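Local coordinates for tail fiber protein (Pseudomonas aeruginosa, PDB 6CL6), which forms the trimeric fibre of the R2 pyocin, a contractile injection system of Pseudomonas aeruginosa, and serves as its receptor-binding protein, at the interface of chains A and B. Sequence-based numbering; all coordinates share one arbitrary frame. Chains: chain A/B, Tail fiber protein.

Contact 1: the interface of chains A and B. Residues chain A 236-240; chain B 238-241, 243.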
# COMPACT_ATOMS: atom_id res chain seq x y z
N ALA A 236 -11.28 11.89 -16.12
CA ALA A 236 -10.81 12.29 -17.44
C ALA A 236 -10.68 13.80 -17.54
O ALA A 236 -9.76 14.31 -18.19
CB ALA A 236 -11.76 11.77 -18.52
N THR A 237 -11.58 14.54 -16.89
CA THR A 237 -11.54 16.00 -16.90
C THR A 237 -11.72 16.52 -15.48
O THR A 237 -12.23 15.83 -14.59
CB THR A 237 -12.62 16.59 -17.81
OG1 THR A 237 -13.91 16.19 -17.33
CG2 THR A 237 -12.40 16.11 -19.25
N PHE A 238 -11.29 17.77 -15.30
CA PHE A 238 -11.20 18.40 -13.99
C PHE A 238 -11.93 19.74 -14.01
O PHE A 238 -11.82 20.49 -14.98
CB PHE A 238 -9.73 18.60 -13.62
CG PHE A 238 -8.94 17.31 -13.56
CD1 PHE A 238 -8.47 16.71 -14.71
CD2 PHE A 238 -8.66 16.73 -12.35
CE1 PHE A 238 -7.74 15.53 -14.66
CE2 PHE A 238 -7.92 15.54 -12.28
CZ PHE A 238 -7.47 14.95 -13.44
N PRO A 239 -12.65 20.07 -12.94
CA PRO A 239 -13.35 21.37 -12.90
C PRO A 239 -12.35 22.51 -12.85
O PRO A 239 -11.49 22.56 -11.96
CB PRO A 239 -14.18 21.29 -11.61
CG PRO A 239 -13.44 20.34 -10.75
CD PRO A 239 -12.83 19.32 -11.68
N PRO A 240 -12.41 23.45 -13.80
CA PRO A 240 -11.33 24.44 -13.91
C PRO A 240 -11.46 25.57 -12.90
O PRO A 240 -12.55 25.93 -12.44
CB PRO A 240 -11.48 24.96 -15.35
CG PRO A 240 -12.94 24.82 -15.63
CD PRO A 240 -13.42 23.61 -14.86
N PHE B 238 -4.55 20.94 -16.08
CA PHE B 238 -5.44 19.79 -16.17
C PHE B 238 -6.45 20.01 -17.28
O PHE B 238 -6.90 21.14 -17.50
CB PHE B 238 -6.17 19.58 -14.82
CG PHE B 238 -5.23 19.38 -13.65
CD1 PHE B 238 -4.57 20.45 -13.09
CD2 PHE B 238 -4.98 18.11 -13.17
CE1 PHE B 238 -3.70 20.27 -12.04
CE2 PHE B 238 -4.10 17.93 -12.11
CZ PHE B 238 -3.46 19.01 -11.55
N PRO B 239 -6.84 18.96 -17.98
CA PRO B 239 -7.87 19.10 -19.02
C PRO B 239 -9.19 19.47 -18.38
O PRO B 239 -9.73 18.69 -17.60
CB PRO B 239 -7.93 17.71 -19.67
CG PRO B 239 -7.52 16.78 -18.57
CD PRO B 239 -6.48 17.54 -17.77
N PRO B 240 -9.75 20.64 -18.70
CA PRO B 240 -10.93 21.09 -17.97
C PRO B 240 -12.19 20.35 -18.39
O PRO B 240 -12.35 19.94 -19.54
CB PRO B 240 -11.04 22.58 -18.34
CG PRO B 240 -10.43 22.65 -19.70
CD PRO B 240 -9.30 21.64 -19.70
N SER B 241 -13.08 20.17 -17.41
CA SER B 241 -14.41 19.66 -17.71
C SER B 241 -15.28 20.79 -18.28
O SER B 241 -14.89 21.95 -18.30
CB SER B 241 -15.02 19.05 -16.46
OG SER B 241 -14.88 19.93 -15.36
N HIS B 243 -17.55 23.77 -19.01
CA HIS B 243 -17.87 24.94 -18.22
C HIS B 243 -18.36 26.09 -19.10
O HIS B 243 -18.12 26.13 -20.31
CB HIS B 243 -16.65 25.40 -17.41
CG HIS B 243 -15.45 25.68 -18.26
ND1 HIS B 243 -14.74 24.69 -18.90
CD2 HIS B 243 -14.80 26.84 -18.52
CE1 HIS B 243 -13.71 25.23 -19.53
NE2 HIS B 243 -13.74 26.54 -19.33
O HOH W 1 -9.16 22.11 -15.46
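A proline-rich stretch of the fibre shaft, Phe-Pro-Pro-Ser, runs alongside its copy in the neighbouring chain as an extended, parallel beta-bridge between A:Phe238 and B:Pro240, just ahead of the histidine that contributes to the iron site. The backbone of A:Phe238 makes both bridging bonds. A:Phe238 N donates in the carbonyl plane to B:Pro239 O at 2.9 Å. A:Phe238 O takes the N-H of B:Ser241 N at 2.8 Å, with that donor well above the carbonyl plane. A:Phe238 O is also met by the hydroxyl B:Ser241 OG at 3.1 Å, a hydrogen bond made possible by a chi1 of 48°, which sets OG between its own backbone N and carbonyl carbon. A water further joins this carbonyl to that of B:Phe238. Proline suits the strand because its ring fixes phi while its carbonyl still accepts. The two phenylalanines meet edge to face, planes 57° apart, with B:Phe238 CD2 over the centre of the A:Phe238 ring. B:Pro239 lies beside that ring, B:Pro239 CD being 3.7 Å from A:Phe238 CD1. Farther along, A:Pro240 CG sits over the face of the B:His243 imidazole, 3.8 Å from the ring centroid. B:His243 ND1 donates to B:Ser241 O at 2.8 Å, nearly along the C=O axis. Bridge, rings and prolines thus stitch the chains into a narrow shaft and may help to orient the iron-binding histidine.

Contact 2: the interface of chains A and B. Residues chain A 193, 209-212; chain B 193, 195, 207-210.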
# COMPACT_ATOMS: atom_id res chain seq x y z
N PHE A 193 4.60 -16.27 17.64
CA PHE A 193 5.71 -16.77 18.45
C PHE A 193 6.21 -15.55 19.20
O PHE A 193 6.37 -14.48 18.59
CB PHE A 193 6.79 -17.39 17.55
CG PHE A 193 7.87 -18.16 18.28
CD1 PHE A 193 8.86 -17.53 18.98
CD2 PHE A 193 7.88 -19.55 18.21
CE1 PHE A 193 9.85 -18.28 19.65
CE2 PHE A 193 8.86 -20.28 18.85
CZ PHE A 193 9.84 -19.63 19.56
N MET A 209 6.43 -11.85 17.13
CA MET A 209 6.94 -12.02 15.77
C MET A 209 5.89 -11.62 14.73
O MET A 209 4.71 -11.94 14.87
CB MET A 209 7.36 -13.47 15.56
CG MET A 209 7.93 -13.78 14.19
SD MET A 209 8.04 -15.56 13.85
CE MET A 209 9.16 -16.16 15.07
N TRP A 210 6.32 -10.90 13.69
CA TRP A 210 5.52 -10.70 12.49
C TRP A 210 5.75 -11.90 11.57
O TRP A 210 6.91 -12.26 11.30
CB TRP A 210 5.92 -9.43 11.74
CG TRP A 210 5.51 -8.15 12.37
CD1 TRP A 210 6.33 -7.10 12.70
CD2 TRP A 210 4.20 -7.76 12.72
NE1 TRP A 210 5.59 -6.08 13.26
CE2 TRP A 210 4.27 -6.46 13.27
CE3 TRP A 210 2.93 -8.37 12.61
CZ2 TRP A 210 3.14 -5.79 13.76
CZ3 TRP A 210 1.82 -7.69 13.07
CH2 TRP A 210 1.93 -6.41 13.63
N HIS A 211 4.68 -12.50 11.06
CA HIS A 211 4.81 -13.62 10.16
C HIS A 211 3.84 -13.50 9.00
O HIS A 211 3.02 -12.58 8.91
CB HIS A 211 4.66 -14.96 10.93
CG HIS A 211 3.34 -15.12 11.60
ND1 HIS A 211 2.20 -15.45 10.91
CD2 HIS A 211 2.97 -15.00 12.89
CE1 HIS A 211 1.18 -15.51 11.74
NE2 HIS A 211 1.63 -15.24 12.96
N GLY A 212 3.97 -14.45 8.07
CA GLY A 212 3.22 -14.42 6.82
C GLY A 212 1.73 -14.56 6.98
O GLY A 212 0.98 -14.16 6.08
N PHE B 193 12.85 -18.67 9.40
CA PHE B 193 12.56 -19.52 10.57
C PHE B 193 11.07 -19.81 10.55
O PHE B 193 10.25 -18.91 10.31
CB PHE B 193 13.00 -18.79 11.84
CG PHE B 193 12.66 -19.53 13.13
CD1 PHE B 193 11.41 -19.36 13.72
CD2 PHE B 193 13.57 -20.35 13.72
CE1 PHE B 193 11.09 -20.03 14.88
CE2 PHE B 193 13.25 -21.04 14.90
CZ PHE B 193 12.01 -20.89 15.47
N PHE B 195 7.58 -22.22 12.19
CA PHE B 195 7.01 -22.96 13.32
C PHE B 195 5.59 -23.40 12.99
O PHE B 195 4.90 -22.78 12.17
CB PHE B 195 7.08 -22.13 14.60
CG PHE B 195 6.32 -20.87 14.53
CD1 PHE B 195 6.88 -19.73 13.97
CD2 PHE B 195 5.05 -20.78 15.05
CE1 PHE B 195 6.15 -18.55 13.91
CE2 PHE B 195 4.32 -19.59 15.01
CZ PHE B 195 4.88 -18.48 14.42
N ARG B 207 4.08 -21.37 9.92
CA ARG B 207 4.22 -19.93 9.96
C ARG B 207 5.64 -19.56 9.59
O ARG B 207 6.60 -20.16 10.10
CB ARG B 207 3.91 -19.39 11.34
CG ARG B 207 2.49 -19.61 11.78
CD ARG B 207 1.51 -19.01 10.80
NE ARG B 207 0.25 -18.66 11.41
CZ ARG B 207 -0.88 -18.42 10.74
NH1 ARG B 207 -0.89 -18.50 9.42
NH2 ARG B 207 -1.99 -18.08 11.38
N ARG B 208 5.77 -18.56 8.73
CA ARG B 208 7.06 -18.10 8.25
C ARG B 208 7.38 -16.74 8.85
O ARG B 208 6.66 -15.76 8.61
CB ARG B 208 7.09 -18.00 6.72
CG ARG B 208 8.43 -17.55 6.18
CD ARG B 208 8.41 -17.45 4.61
NE ARG B 208 9.72 -17.06 4.11
CZ ARG B 208 10.25 -15.84 4.22
NH1 ARG B 208 9.59 -14.84 4.81
NH2 ARG B 208 11.45 -15.61 3.73
N MET B 209 8.49 -16.66 9.58
CA MET B 209 8.95 -15.39 10.10
C MET B 209 9.27 -14.40 8.98
O MET B 209 9.84 -14.78 7.95
CB MET B 209 10.19 -15.60 10.96
CG MET B 209 10.77 -14.33 11.57
SD MET B 209 12.46 -14.60 12.26
CE MET B 209 12.19 -15.82 13.46
N TRP B 210 8.86 -13.14 9.17
CA TRP B 210 9.36 -12.03 8.35
C TRP B 210 10.65 -11.51 8.97
O TRP B 210 10.73 -11.29 10.19
CB TRP B 210 8.36 -10.88 8.30
CG TRP B 210 7.16 -11.10 7.48
CD1 TRP B 210 5.88 -11.00 7.91
CD2 TRP B 210 7.10 -11.42 6.09
NE1 TRP B 210 5.02 -11.26 6.88
CE2 TRP B 210 5.75 -11.51 5.75
CE3 TRP B 210 8.07 -11.64 5.10
CZ2 TRP B 210 5.32 -11.81 4.43
CZ3 TRP B 210 7.65 -11.96 3.81
CH2 TRP B 210 6.27 -12.04 3.49
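In this trimeric tail fibre, the segment following strand 207-208 pairs with its neighbour through an antiparallel bridge between A:His211 and B:Met209, and the side chains interlock around it. The two Met209 chains cross at about a right angle, each with CG anti to the backbone N and a bend at chi3 (-62° in A:Met209), so that the methyls A:Met209 CE and B:Met209 CE touch tightly at 3.5 Å. The flexible thioether can turn to suit its aromatic surroundings: A:Met209 SD reaches tip to tip towards B:Phe195, 3.5 Å from CE1. The B:Phe195 ring is sandwiched, with B:Arg207 CB over one face and A:Phe193 CB over the other, while the A:Phe193 ring meets it edge to face. The A:His211 imidazole crosses the B:Arg207 guanidinium obliquely, planes 26° apart, A:His211 CE1 lying above the guanidinium 3.3 Å from B:Arg207 NE; such overlap would probably disfavour a protonated imidazole. B:Trp210 NE1 is 3.1 Å from A:His211 O, which lies to one side of the indole plane, so any hydrogen bond is strongly bent and weak. B:Trp210 N donates almost straight to A:Trp210 O at 3.0 Å, 171° at the hydrogen. A:Gly212 N donates to B:Arg208 O, also at 3.0 Å, and the glycine, lacking a side chain, lets the indole lie close over CA.

Contact 3: the interface of chains A and B. Residues chain A 10-12, 15-16; chain B 15-18, 22.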
# COMPACT_ATOMS: atom_id res chain seq x y z
N LEU A 10 32.48 -81.03 72.75
CA LEU A 10 33.29 -79.89 72.36
C LEU A 10 32.48 -78.60 72.41
O LEU A 10 31.32 -78.56 72.01
CB LEU A 10 33.84 -80.10 70.96
CG LEU A 10 35.24 -80.72 70.83
CD1 LEU A 10 35.59 -80.97 69.37
CD2 LEU A 10 36.27 -79.81 71.49
N ALA A 11 33.12 -77.53 72.92
CA ALA A 11 32.54 -76.20 72.96
C ALA A 11 33.34 -75.24 72.08
O ALA A 11 34.54 -75.45 71.82
CB ALA A 11 32.50 -75.65 74.39
N ALA A 12 32.68 -74.17 71.63
CA ALA A 12 33.31 -73.21 70.72
C ALA A 12 34.65 -72.74 71.26
O ALA A 12 35.60 -72.55 70.50
CB ALA A 12 32.39 -72.02 70.49
N ILE A 15 37.64 -74.47 70.03
CA ILE A 15 37.98 -74.41 68.61
C ILE A 15 38.95 -73.25 68.38
O ILE A 15 38.65 -72.12 68.79
CB ILE A 15 36.72 -74.26 67.77
CG1 ILE A 15 35.69 -75.34 68.13
CG2 ILE A 15 37.07 -74.30 66.28
CD1 ILE A 15 36.23 -76.75 68.02
N PRO A 16 40.08 -73.48 67.73
CA PRO A 16 41.02 -72.38 67.48
C PRO A 16 40.53 -71.51 66.32
O PRO A 16 39.58 -71.86 65.61
CB PRO A 16 42.31 -73.11 67.10
CG PRO A 16 41.81 -74.32 66.37
CD PRO A 16 40.50 -74.71 67.03
N ILE B 15 31.77 -80.56 65.68
CA ILE B 15 32.09 -79.15 65.90
C ILE B 15 30.83 -78.42 66.36
O ILE B 15 29.77 -78.58 65.74
CB ILE B 15 32.66 -78.52 64.63
CG1 ILE B 15 33.70 -79.43 63.97
CG2 ILE B 15 33.29 -77.17 64.96
CD1 ILE B 15 34.89 -79.79 64.87
N PRO B 16 30.91 -77.61 67.41
CA PRO B 16 29.75 -76.84 67.84
C PRO B 16 29.53 -75.62 66.95
O PRO B 16 30.39 -75.24 66.15
CB PRO B 16 30.12 -76.42 69.26
CG PRO B 16 31.60 -76.26 69.19
CD PRO B 16 32.10 -77.30 68.22
N GLY B 17 28.37 -74.99 67.14
CA GLY B 17 28.09 -73.76 66.43
C GLY B 17 29.10 -72.69 66.79
O GLY B 17 29.46 -72.52 67.96
N LEU B 18 29.55 -71.96 65.79
CA LEU B 18 30.64 -71.00 65.94
C LEU B 18 30.16 -69.59 65.64
O LEU B 18 29.26 -69.38 64.83
CB LEU B 18 31.81 -71.35 65.02
CG LEU B 18 32.34 -72.77 65.09
CD1 LEU B 18 33.28 -73.04 63.94
CD2 LEU B 18 33.05 -73.00 66.42
N LYS B 22 35.30 -66.44 64.83
CA LYS B 22 36.21 -67.56 64.79
C LYS B 22 36.97 -67.62 63.47
O LYS B 22 38.00 -68.29 63.39
CB LYS B 22 35.43 -68.87 65.02
CG LYS B 22 36.31 -70.09 65.28
CD LYS B 22 37.13 -69.97 66.58
CE LYS B 22 36.25 -69.90 67.82
NZ LYS B 22 37.03 -69.87 69.09
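The amine of B:Lys22 caps a carbonyl of the neighbouring chain: B:Lys22 NZ donates to A:Ile15 O at 2.8 Å, approaching in the carbonyl plane with a C=O...N angle of 156°. A second, weak bond runs from B:Lys22 NZ to A:Ala12 O at 3.4 Å, so NZ sits between two main-chain oxygens, one within the 3-10 helix 12-14 and one just after its end, which would be expected to favour its charged form. A long, flexible lysine suits this reach. B:Lys22 CG is anti to the backbone N (chi1 -168°), and bends at chi2 and chi3, both 64°, fold the chain along A:Pro16, where B:Lys22 CD passes 3.2 Å from A:Pro16 O. Next to this polar grip lies an apolar patch. A:Ile15 crosses B:Leu18 at about a right angle, A:Ile15 CG1 being 3.9 Å from the methyl B:Leu18 CD2, and points tip to tip at B:Pro16. The B:Pro16 ring also presses its CG onto the backbone of A:Ala11 and A:Ala12, 3.4 Å from A:Ala12 N; the small alanines allow this close approach. Farther out, strand 18-19 carries B:Leu18 and the following 3-10 helix 20-22 carries B:Lys22, setting both towards chain A. The site ties neighbouring chains together at the N-terminal end of the fibre fragment.

The three contacts lie along one elongated trimer, each formed by different residues of the same chain pair. Contact 3 is near the N-terminal end. The centres of the C-alpha atoms of contacts 2 and 3 are about 86 Å apart, and those of contacts 1 and 2 about 49 Å. Contacts 1 and 3 are about 134 Å apart between the same centres, nearly the sum of these steps, as expected for sites strung along a straight axis. Contacts 1 and 2 share cross-chain main-chain pairing, parallel in one and antiparallel in the other, whereas contact 3 combines a lysine-to-carbonyl bond with apolar contacts. Spaced association of this kind should keep the fibre in register.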